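Local coordinates for nucleotidyltransferase-like protein (Exiguobacterium sibiricum, PDB 3C18) that is of unproven function but probably transfers nucleotidyl groups, its nucleotidyltransferase-like part being followed by a putative substrate-binding helical region and a helix-turn-helix region, at residues Cys120-Ser124 with Ser222-Leu227; Leu130-Phe134 with Leu212-Leu216; Leu81-Arg85 with Ala170-Val174. One frame throughout, in Å; residues are numbered along the deposited sequence.

Contact 1 of 3, residues Cys120-Ser124 with Ser222-Leu227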
ATOM      1  N   CYS A 120      12.598   8.267  12.181  1.00 30.74           N
ATOM      2  CA  CYS A 120      12.766   9.345  11.186  1.00 29.97           C
ATOM      3  C   CYS A 120      12.370   8.867   9.822  1.00 26.80           C
ATOM      4  O   CYS A 120      11.792   9.618   9.049  1.00 27.93           O
ATOM      5  CB  CYS A 120      14.194   9.899  11.169  1.00 34.25           C
ATOM      6  SG  CYS A 120      14.471  10.945  12.634  1.00 40.83           S
ATOM      7  N   LEU A 121      12.648   7.605   9.542  1.00 26.23           N
ATOM      8  CA  LEU A 121      12.272   7.009   8.241  1.00 26.23           C
ATOM      9  C   LEU A 121      10.758   6.932   8.142  1.00 28.86           C
ATOM     10  O   LEU A 121      10.156   7.242   7.113  1.00 30.41           O
ATOM     11  CB  LEU A 121      12.866   5.604   8.082  1.00 27.50           C
ATOM     12  CG  LEU A 121      12.412   4.856   6.824  1.00 27.96           C
ATOM     13  CD1 LEU A 121      12.589   5.700   5.585  1.00 25.83           C
ATOM     14  CD2 LEU A 121      13.130   3.526   6.718  1.00 25.43           C
ATOM     15  N   GLN A 122      10.145   6.522   9.241  1.00 28.60           N
ATOM     16  CA  GLN A 122       8.673   6.455   9.311  1.00 25.14           C
ATOM     17  C   GLN A 122       8.024   7.834   9.132  1.00 28.54           C
ATOM     18  O   GLN A 122       6.932   7.966   8.564  1.00 29.72           O
ATOM     19  CB  GLN A 122       8.245   5.793  10.603  1.00 27.88           C
ATOM     20  CG  GLN A 122       8.499   4.260  10.594  1.00 27.63           C
ATOM     21  CD  GLN A 122       8.061   3.587  11.844  1.00 28.13           C
ATOM     22  OE1 GLN A 122       7.030   3.957  12.431  1.00 27.88           O
ATOM     23  NE2 GLN A 122       8.828   2.552  12.273  1.00 28.83           N
HETATM   24  N   MSE A 123       8.702   8.866   9.632  1.00 31.25           N
HETATM   25  CA  MSE A 123       8.194  10.225   9.554  1.00 26.68           C
HETATM   26  C   MSE A 123       8.264  10.688   8.131  1.00 28.89           C
HETATM   27  O   MSE A 123       7.346  11.312   7.652  1.00 27.06           O
HETATM   28  CB  MSE A 123       8.908  11.197  10.500  1.00 29.61           C
HETATM   29  CG  MSE A 123       8.560  10.995  11.935  1.00 30.30           C
HETATM   30 SE   MSE A 123       9.125  12.469  13.062  0.75 33.39          SE
HETATM   31  CE  MSE A 123      11.045  12.252  12.929  1.00 34.90           C
ATOM     32  N   SER A 124       9.311  10.321   7.410  1.00 26.81           N
ATOM     33  CA  SER A 124       9.419  10.713   5.987  1.00 24.85           C
ATOM     34  C   SER A 124       8.378   9.992   5.149  1.00 25.75           C
ATOM     35  O   SER A 124       7.833  10.544   4.239  1.00 26.90           O
ATOM     36  CB  SER A 124      10.811  10.449   5.417  1.00 28.46           C
ATOM     37  OG  SER A 124      11.798  11.291   6.040  1.00 36.90           O
ATOM     38  N   SER A 222      10.269  17.591   9.892  1.00 33.10           N
ATOM     39  CA  SER A 222      10.042  16.233  10.408  1.00 34.14           C
ATOM     40  C   SER A 222      10.039  15.273   9.237  1.00 32.98           C
ATOM     41  O   SER A 222      10.550  14.144   9.285  1.00 30.59           O
ATOM     42  CB  SER A 222       8.721  16.136  11.157  1.00 35.51           C
ATOM     43  OG  SER A 222       8.803  16.842  12.388  1.00 38.82           O
ATOM     44  N   GLY A 223       9.486  15.772   8.160  1.00 30.53           N
ATOM     45  CA  GLY A 223       9.335  14.996   6.966  1.00 30.57           C
ATOM     46  C   GLY A 223      10.650  14.815   6.222  1.00 31.44           C
ATOM     47  O   GLY A 223      10.937  13.749   5.675  1.00 33.11           O
ATOM     48  N   GLY A 224      11.484  15.838   6.254  1.00 30.22           N
ATOM     49  CA  GLY A 224      12.697  15.816   5.420  1.00 29.71           C
ATOM     50  C   GLY A 224      13.949  15.359   6.123  1.00 30.33           C
ATOM     51  O   GLY A 224      14.948  15.060   5.497  1.00 29.99           O
ATOM     52  N   LYS A 225      13.889  15.326   7.433  1.00 29.23           N
ATOM     53  CA  LYS A 225      15.082  15.038   8.251  1.00 31.82           C
ATOM     54  C   LYS A 225      15.866  13.772   7.829  1.00 31.94           C
ATOM     55  O   LYS A 225      17.091  13.779   7.692  1.00 30.58           O
ATOM     56  CB  LYS A 225      14.682  15.003   9.729  1.00 34.79           C
ATOM     57  CG  LYS A 225      15.705  14.488  10.692  1.00 44.13           C
ATOM     58  CD  LYS A 225      15.154  14.585  12.130  1.00 56.69           C
ATOM     59  CE  LYS A 225      15.892  13.651  13.085  1.00 65.86           C
ATOM     60  NZ  LYS A 225      17.238  14.123  13.497  1.00 73.94           N
ATOM     61  N   TYR A 226      15.158  12.684   7.608  1.00 33.07           N
ATOM     62  CA  TYR A 226      15.827  11.431   7.202  1.00 28.39           C
ATOM     63  C   TYR A 226      16.520  11.596   5.867  1.00 30.08           C
ATOM     64  O   TYR A 226      17.647  11.193   5.682  1.00 26.82           O
ATOM     65  CB  TYR A 226      14.826  10.287   7.147  1.00 29.53           C
ATOM     66  CG  TYR A 226      15.427   8.951   6.777  1.00 30.07           C
ATOM     67  CD1 TYR A 226      15.916   8.095   7.747  1.00 31.69           C
ATOM     68  CD2 TYR A 226      15.474   8.540   5.478  1.00 31.22           C
ATOM     69  CE1 TYR A 226      16.435   6.876   7.419  1.00 31.81           C
ATOM     70  CE2 TYR A 226      16.017   7.316   5.135  1.00 24.78           C
ATOM     71  CZ  TYR A 226      16.487   6.498   6.114  1.00 28.78           C
ATOM     72  OH  TYR A 226      17.018   5.292   5.762  1.00 29.52           O
ATOM     73  N   LEU A 227      15.837  12.228   4.935  1.00 29.27           N
ATOM     74  CA  LEU A 227      16.387  12.457   3.588  1.00 26.76           C
ATOM     75  C   LEU A 227      17.606  13.364   3.693  1.00 28.95           C
ATOM     76  O   LEU A 227      18.702  13.019   3.273  1.00 24.21           O
ATOM     77  CB  LEU A 227      15.308  13.087   2.672  1.00 25.35           C
ATOM     78  CG  LEU A 227      15.708  13.444   1.233  1.00 23.65           C
ATOM     79  CD1 LEU A 227      16.163  12.145   0.479  1.00 21.50           C
ATOM     80  CD2 LEU A 227      14.535  14.109   0.470  1.00 26.34           C
TER
HETATM   81  O   HOH W   1      12.450  12.279   8.711  1.00 28.07           O
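Tyr226 lays its ring beside the start of the Cys120-Ser124 segment, and Leu121 packs over one face of it: Leu121 CD1 sits 4.0 Å from the centroid of the Tyr226 ring, 19° off the normal, a CH-pi contact. The phenol is held at its far end too, where Tyr226 OH hydrogen-bonds the backbone carbonyl of Arg248. Behind the ring the two helices come very close, their axes 7.2 Å apart and crossing at -122°. The backbones come nearest where the CA atoms of Ser124 and Gly223 are 4.4 Å apart. At that point Ser124 OG donates a hydrogen bond to Gly223 O (2.6 Å), and Ser124 CA adds a CA-H...O contact to Gly223 O at 3.4 Å. Water 1 fills the gap at the kink in Ser222-Leu227, where Tyr226 N lacks its bond to the preceding turn. It accepts from Tyr226 N (3.0 Å) and donates to Ser222 O (2.7 Å) and Cys120 O (2.8 Å), so it stands in for the missing bond between Ser222 O and Tyr226 N and bridges the helices. The aliphatic chain of Lys225 packs tightly on the sulfur, Cys120 SG to Lys225 CE being 3.1 Å. The arrangement is a close crossing of two helices at a kinked, water-bridged turn, joining the long helix 116-142 of the substrate-binding-like bundle to helix 220-231, which leads into the helix-turn-helix region.

Contact 2 of 3, residues Leu130-Phe134 with Leu212-Leu216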
ATOM      1  N   LEU A 130       1.184  12.177   3.194  1.00 27.43           N
ATOM      2  CA  LEU A 130       0.382  13.389   3.525  1.00 27.04           C
ATOM      3  C   LEU A 130       0.442  14.367   2.354  1.00 27.18           C
ATOM      4  O   LEU A 130      -0.559  14.959   1.923  1.00 29.71           O
ATOM      5  CB  LEU A 130       0.933  14.071   4.781  1.00 22.92           C
ATOM      6  CG  LEU A 130       0.613  15.523   5.105  1.00 27.70           C
ATOM      7  CD1 LEU A 130      -0.873  15.780   5.262  1.00 31.46           C
ATOM      8  CD2 LEU A 130       1.398  15.897   6.392  1.00 29.64           C
ATOM      9  N   LEU A 131       1.634  14.488   1.808  1.00 28.31           N
ATOM     10  CA  LEU A 131       1.929  15.481   0.772  1.00 30.14           C
ATOM     11  C   LEU A 131       1.210  15.119  -0.509  1.00 29.19           C
ATOM     12  O   LEU A 131       0.579  15.947  -1.140  1.00 34.05           O
ATOM     13  CB  LEU A 131       3.454  15.612   0.558  1.00 29.77           C
ATOM     14  CG  LEU A 131       3.905  16.590  -0.531  1.00 35.78           C
ATOM     15  CD1 LEU A 131       3.617  18.040  -0.159  1.00 34.10           C
ATOM     16  CD2 LEU A 131       5.417  16.378  -0.799  1.00 37.05           C
ATOM     17  N   ARG A 132       1.208  13.838  -0.814  1.00 29.40           N
ATOM     18  CA  ARG A 132       0.564  13.327  -2.035  1.00 31.03           C
ATOM     19  C   ARG A 132      -0.943  13.407  -1.936  1.00 26.62           C
ATOM     20  O   ARG A 132      -1.638  13.791  -2.887  1.00 27.32           O
ATOM     21  CB  ARG A 132       0.989  11.884  -2.287  1.00 33.22           C
ATOM     22  CG  ARG A 132       0.464  11.302  -3.557  1.00 50.90           C
ATOM     23  CD  ARG A 132       1.183  11.892  -4.806  1.00 67.59           C
ATOM     24  NE  ARG A 132       2.633  11.635  -4.813  1.00 75.16           N
ATOM     25  CZ  ARG A 132       3.205  10.552  -5.343  1.00 75.02           C
ATOM     26  NH1 ARG A 132       2.451   9.609  -5.894  1.00 79.14           N
ATOM     27  NH2 ARG A 132       4.531  10.407  -5.318  1.00 66.94           N
ATOM     28  N   ARG A 133      -1.478  13.078  -0.773  1.00 26.47           N
ATOM     29  CA  ARG A 133      -2.944  13.168  -0.578  1.00 24.51           C
ATOM     30  C   ARG A 133      -3.417  14.623  -0.615  1.00 26.51           C
ATOM     31  O   ARG A 133      -4.467  14.960  -1.192  1.00 27.20           O
ATOM     32  CB  ARG A 133      -3.393  12.455   0.708  1.00 26.45           C
ATOM     33  CG  ARG A 133      -3.172  10.956   0.700  1.00 26.12           C
ATOM     34  CD  ARG A 133      -4.156  10.160  -0.163  1.00 32.13           C
ATOM     35  NE  ARG A 133      -3.933  10.311  -1.597  1.00 31.67           N
ATOM     36  CZ  ARG A 133      -2.948   9.725  -2.278  1.00 40.23           C
ATOM     37  NH1 ARG A 133      -2.085   8.943  -1.667  1.00 43.14           N
ATOM     38  NH2 ARG A 133      -2.799   9.961  -3.567  1.00 39.43           N
ATOM     39  N   PHE A 134      -2.612  15.495  -0.043  1.00 27.38           N
ATOM     40  CA  PHE A 134      -2.912  16.945  -0.034  1.00 26.93           C
ATOM     41  C   PHE A 134      -2.933  17.486  -1.469  1.00 27.78           C
ATOM     42  O   PHE A 134      -3.826  18.184  -1.902  1.00 28.17           O
ATOM     43  CB  PHE A 134      -1.906  17.708   0.830  1.00 28.57           C
ATOM     44  CG  PHE A 134      -1.953  19.196   0.636  1.00 29.45           C
ATOM     45  CD1 PHE A 134      -2.948  19.960   1.232  1.00 25.87           C
ATOM     46  CD2 PHE A 134      -1.003  19.835  -0.129  1.00 28.29           C
ATOM     47  CE1 PHE A 134      -3.000  21.310   1.029  1.00 24.98           C
ATOM     48  CE2 PHE A 134      -1.049  21.192  -0.315  1.00 34.39           C
ATOM     49  CZ  PHE A 134      -2.060  21.928   0.275  1.00 35.02           C
ATOM     50  N   LEU A 212      -4.444  22.165   6.328  1.00 32.73           N
ATOM     51  CA  LEU A 212      -3.443  21.172   5.925  1.00 30.76           C
ATOM     52  C   LEU A 212      -2.186  21.829   5.393  1.00 34.54           C
ATOM     53  O   LEU A 212      -1.050  21.320   5.589  1.00 32.96           O
ATOM     54  CB  LEU A 212      -3.959  20.230   4.826  1.00 33.28           C
ATOM     55  CG  LEU A 212      -4.765  18.993   5.215  1.00 34.17           C
ATOM     56  CD1 LEU A 212      -5.541  18.407   3.997  1.00 28.64           C
ATOM     57  CD2 LEU A 212      -3.852  17.962   5.809  1.00 25.70           C
ATOM     58  N   GLU A 213      -2.362  22.900   4.633  1.00 30.75           N
ATOM     59  CA  GLU A 213      -1.208  23.484   3.937  1.00 34.78           C
ATOM     60  C   GLU A 213      -0.310  24.133   4.965  1.00 35.52           C
ATOM     61  O   GLU A 213       0.913  24.118   4.868  1.00 42.25           O
ATOM     62  CB  GLU A 213      -1.635  24.483   2.862  1.00 34.82           C
ATOM     63  CG  GLU A 213      -0.465  25.030   2.074  1.00 40.79           C
ATOM     64  CD  GLU A 213      -0.881  25.833   0.857  1.00 52.96           C
ATOM     65  OE1 GLU A 213      -2.091  26.128   0.736  1.00 65.23           O
ATOM     66  OE2 GLU A 213      -0.008  26.156   0.016  1.00 64.83           O
ATOM     67  N   HIS A 214      -0.952  24.670   5.978  1.00 37.71           N
ATOM     68  CA  HIS A 214      -0.259  25.324   7.079  1.00 38.92           C
ATOM     69  C   HIS A 214       0.558  24.313   7.881  1.00 39.74           C
ATOM     70  O   HIS A 214       1.746  24.486   8.124  1.00 41.06           O
ATOM     71  CB  HIS A 214      -1.280  25.975   7.994  1.00 37.86           C
ATOM     72  CG  HIS A 214      -0.684  26.761   9.115  1.00 51.27           C
ATOM     73  ND1 HIS A 214       0.283  27.727   8.919  1.00 58.33           N
ATOM     74  CD2 HIS A 214      -0.960  26.766  10.441  1.00 54.15           C
ATOM     75  CE1 HIS A 214       0.599  28.270  10.080  1.00 56.64           C
ATOM     76  NE2 HIS A 214      -0.144  27.706  11.017  1.00 58.20           N
ATOM     77  N   LEU A 215      -0.115  23.255   8.299  1.00 39.28           N
ATOM     78  CA  LEU A 215       0.504  22.195   9.137  1.00 40.15           C
ATOM     79  C   LEU A 215       1.596  21.424   8.404  1.00 39.71           C
ATOM     80  O   LEU A 215       2.554  20.886   8.982  1.00 43.44           O
ATOM     81  CB  LEU A 215      -0.578  21.265   9.708  1.00 38.81           C
ATOM     82  CG  LEU A 215      -1.487  22.019  10.682  1.00 34.98           C
ATOM     83  CD1 LEU A 215      -2.578  21.183  11.285  1.00 32.65           C
ATOM     84  CD2 LEU A 215      -0.650  22.584  11.779  1.00 45.08           C
ATOM     85  N   LEU A 216       1.487  21.438   7.099  1.00 39.85           N
ATOM     86  CA  LEU A 216       2.427  20.736   6.221  1.00 42.47           C
ATOM     87  C   LEU A 216       3.762  21.460   6.255  1.00 43.71           C
ATOM     88  O   LEU A 216       4.833  20.874   6.391  1.00 46.98           O
ATOM     89  CB  LEU A 216       1.890  20.738   4.788  1.00 42.91           C
ATOM     90  CG  LEU A 216       2.387  19.735   3.776  1.00 44.42           C
ATOM     91  CD1 LEU A 216       2.765  18.460   4.448  1.00 47.46           C
ATOM     92  CD2 LEU A 216       1.282  19.468   2.779  1.00 34.76           C
TER
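Helices 116-142 and 201-218 run nearly antiparallel here, at 155° between their N-to-C directions, with the segment axes 11.2 Å apart at their closest. This is antiparallel helix packing inside an all-helical bundle, the region assigned to the YgxA-like substrate-binding family. The wide spacing is filled by large apolar side chains. The nearest CA pairs, Leu131 with Leu216 at 7.6 Å and Phe134 with Leu212 at 7.3 Å, set the register. Leu130 and Phe134, one turn apart, point toward the partner helix, as do Leu212 and Leu216. Leu130 bridges both: Leu130 CD1 meets Leu212 CD2 at 3.7 Å, while Leu130 CD2 meets Leu216 CD1 at 3.5 Å. Phe134 also spans that turn, with Phe134 CD1 3.7 Å from Leu212 CB and Phe134 CD2 3.7 Å from Leu216 CD2, and its tip reaches Glu213, Phe134 CZ to Glu213 CB being 3.7 Å. No hydrogen bond crosses the interface. Helix 146-167 closes another side of Leu130 through His159 and Leu160. Leu131 CD1 approaches Leu216 CD2 at 4.0 Å, and the same methyl, Leu216 CD2, makes an off-centre CH-pi contact with Phe134, 4.2 Å from the ring centroid and 30° off its normal.

Contact 3 of 3, residues Leu81-Arg85 with Ala170-Val174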
ATOM      1  N   LEU A  81       9.619  -0.601   9.862  1.00 35.02           N
ATOM      2  CA  LEU A  81       8.695   0.284   9.181  1.00 33.65           C
ATOM      3  C   LEU A  81       7.375   0.410   9.921  1.00 34.63           C
ATOM      4  O   LEU A  81       6.543   1.217   9.561  1.00 33.37           O
ATOM      5  CB  LEU A  81       8.422  -0.181   7.752  1.00 33.77           C
ATOM      6  CG  LEU A  81       9.609  -0.297   6.801  1.00 25.90           C
ATOM      7  CD1 LEU A  81       9.246  -0.816   5.426  1.00 33.76           C
ATOM      8  CD2 LEU A  81      10.188   1.101   6.723  1.00 32.78           C
ATOM      9  N   ASN A  82       7.216  -0.395  10.961  1.00 37.18           N
ATOM     10  CA  ASN A  82       5.954  -0.433  11.707  1.00 38.93           C
ATOM     11  C   ASN A  82       4.804  -0.787  10.780  1.00 36.43           C
ATOM     12  O   ASN A  82       3.724  -0.199  10.854  1.00 35.34           O
ATOM     13  CB  ASN A  82       5.676   0.927  12.326  1.00 42.44           C
ATOM     14  CG  ASN A  82       4.607   0.883  13.383  1.00 52.34           C
ATOM     15  OD1 ASN A  82       4.615  -0.032  14.205  1.00 60.97           O
ATOM     16  ND2 ASN A  82       3.710   1.911  13.418  1.00 52.50           N
ATOM     17  N   ALA A  83       5.056  -1.774   9.929  1.00 35.52           N
ATOM     18  CA  ALA A  83       4.153  -2.167   8.849  1.00 36.39           C
ATOM     19  C   ALA A  83       3.223  -3.317   9.198  1.00 40.72           C
ATOM     20  O   ALA A  83       2.402  -3.716   8.385  1.00 46.63           O
ATOM     21  CB  ALA A  83       4.968  -2.514   7.594  1.00 34.45           C
ATOM     22  N   ASN A  84       3.330  -3.837  10.414  1.00 39.84           N
ATOM     23  CA  ASN A  84       2.533  -5.027  10.816  1.00 37.40           C
ATOM     24  C   ASN A  84       2.283  -5.078  12.300  1.00 36.39           C
ATOM     25  O   ASN A  84       3.053  -5.649  13.044  1.00 35.19           O
ATOM     26  CB  ASN A  84       3.238  -6.318  10.365  1.00 36.40           C
ATOM     27  CG  ASN A  84       2.355  -7.552  10.478  1.00 36.71           C
ATOM     28  OD1 ASN A  84       1.425  -7.593  11.266  1.00 32.27           O
ATOM     29  ND2 ASN A  84       2.665  -8.573   9.696  1.00 36.81           N
ATOM     30  N   ARG A  85       1.188  -4.457  12.705  1.00 37.80           N
ATOM     31  CA  ARG A  85       0.868  -4.285  14.113  1.00 39.89           C
ATOM     32  C   ARG A  85       0.655  -5.607  14.823  1.00 38.32           C
ATOM     33  O   ARG A  85       1.009  -5.762  15.997  1.00 41.32           O
ATOM     34  CB  ARG A  85      -0.347  -3.348  14.296  1.00 42.71           C
ATOM     35  CG  ARG A  85      -0.019  -1.854  13.914  1.00 52.53           C
ATOM     36  CD  ARG A  85       1.318  -1.340  14.581  1.00 54.89           C
ATOM     37  NE  ARG A  85       1.140  -1.151  16.024  1.00 61.27           N
ATOM     38  CZ  ARG A  85       2.116  -0.869  16.880  1.00 63.15           C
ATOM     39  NH1 ARG A  85       3.353  -0.731  16.447  1.00 56.74           N
ATOM     40  NH2 ARG A  85       1.854  -0.736  18.173  1.00 64.78           N
ATOM     41  N   ALA A 170       6.140   8.263  19.534  1.00 37.30           N
ATOM     42  CA  ALA A 170       5.353   7.033  19.665  1.00 35.74           C
ATOM     43  C   ALA A 170       5.012   6.382  18.346  1.00 35.10           C
ATOM     44  O   ALA A 170       4.944   7.014  17.293  1.00 33.58           O
ATOM     45  CB  ALA A 170       4.078   7.327  20.456  1.00 37.57           C
ATOM     46  N   HIS A 171       4.798   5.082  18.409  1.00 37.29           N
ATOM     47  CA  HIS A 171       4.339   4.349  17.248  1.00 37.54           C
ATOM     48  C   HIS A 171       2.857   4.623  17.053  1.00 37.28           C
ATOM     49  O   HIS A 171       2.070   4.526  17.988  1.00 34.42           O
ATOM     50  CB  HIS A 171       4.493   2.855  17.429  1.00 39.51           C
ATOM     51  CG  HIS A 171       5.906   2.397  17.509  1.00 39.46           C
ATOM     52  ND1 HIS A 171       6.648   2.107  16.385  1.00 40.58           N
ATOM     53  CD2 HIS A 171       6.703   2.147  18.576  1.00 36.42           C
ATOM     54  CE1 HIS A 171       7.844   1.682  16.757  1.00 43.53           C
ATOM     55  NE2 HIS A 171       7.901   1.690  18.081  1.00 41.87           N
ATOM     56  N   PRO A 172       2.470   4.976  15.827  1.00 38.77           N
ATOM     57  CA  PRO A 172       1.054   5.150  15.607  1.00 40.15           C
ATOM     58  C   PRO A 172       0.329   3.820  15.708  1.00 43.80           C
ATOM     59  O   PRO A 172       0.850   2.768  15.277  1.00 42.24           O
ATOM     60  CB  PRO A 172       1.009   5.683  14.186  1.00 38.72           C
ATOM     61  CG  PRO A 172       2.275   6.394  14.030  1.00 38.06           C
ATOM     62  CD  PRO A 172       3.267   5.563  14.747  1.00 39.38           C
ATOM     63  N   GLU A 173      -0.871   3.895  16.274  1.00 45.30           N
ATOM     64  CA  GLU A 173      -1.738   2.729  16.432  1.00 47.03           C
ATOM     65  C   GLU A 173      -2.990   2.831  15.584  1.00 46.52           C
ATOM     66  O   GLU A 173      -3.164   3.777  14.821  1.00 44.35           O
ATOM     67  CB  GLU A 173      -2.170   2.587  17.891  1.00 47.56           C
ATOM     68  CG  GLU A 173      -1.031   2.260  18.846  1.00 54.70           C
ATOM     69  CD  GLU A 173      -1.421   2.459  20.304  1.00 63.27           C
ATOM     70  OE1 GLU A 173      -2.158   3.440  20.599  1.00 63.37           O
ATOM     71  OE2 GLU A 173      -0.982   1.644  21.151  1.00 69.69           O
ATOM     72  N   VAL A 174      -3.879   1.858  15.766  1.00 44.99           N
ATOM     73  CA  VAL A 174      -5.149   1.828  15.026  1.00 44.07           C
ATOM     74  C   VAL A 174      -6.042   2.981  15.470  1.00 38.27           C
ATOM     75  O   VAL A 174      -6.828   3.513  14.694  1.00 38.24           O
ATOM     76  CB  VAL A 174      -5.906   0.469  15.175  1.00 45.03           C
ATOM     77  CG1 VAL A 174      -7.224   0.502  14.400  1.00 46.28           C
ATOM     78  CG2 VAL A 174      -5.036  -0.675  14.659  1.00 50.41           C
TER
HETATM   79  O   HOH W   2      -2.270  -0.977  16.401  1.00 51.18           O
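Arg85 turns its guanidinium back onto its own segment while laying one face against the backbone of the other. Pro172 O lies over that face, in packing contact 4.0 Å from Arg85 NE. Within its own segment, Arg85 NH1 donates a hydrogen bond to Asn82 OD1 at 2.7 Å. Asn82, with positive phi, is the C-prime residue of a Schellman motif ending helix 72-81, and two residues later Asn84 takes the N-cap position of helix 85-93, its OD1 accepting from Ala87 N. This tight link between two helices faces the extended loop Ala170-Val174. There, Asn82 ND2 lies 3.5 Å from Pro172 O, and Asn82 OD1 is 3.7 Å from His171 ND1. Arg85 NH1 packs on His171 CB at 3.9 Å, and Arg85 NH2 comes within 4.2 Å of Glu173 CG. The His171 ring stacks on Phe114, and Gln179 hydrogen-bonds the loop backbone at His171 O and Glu173 N. No direct hydrogen bond joins the segments; water 2 links Arg85 NE (3.4 Å) and Val174 N (3.3 Å) only weakly. At this seam between the nucleotidyltransferase-like and substrate-binding-like regions the direct contact is thus van der Waals packing, which implies a loosely bonded junction.

In the fold
From the N terminus, the chain builds four strands of the mixed sheet and helix 72-81, passes through Leu81-Arg85, and adds the edge strand 95-99 before helix 116-142 carries Cys120-Ser124 and then Leu130-Phe134. Contact 3 closes first, when the loop after helix 146-167 returns to Leu81-Arg85; contact 2 follows through helix 201-218, and contact 1 through helix 220-231. Contact 2 is nested inside contact 1, and contact 3 crosses both. Contacts 1 and 3 touch, Gln122 packing on Asn82 and Leu121 on Leu81; contact 2 touches neither, though it shares helix 116-142 with contact 1. Contact 3 joins the nucleotidyltransferase-like region to the helical bundle, contact 2 lies within the bundle, and contact 1 joins it to the helix-turn-helix region.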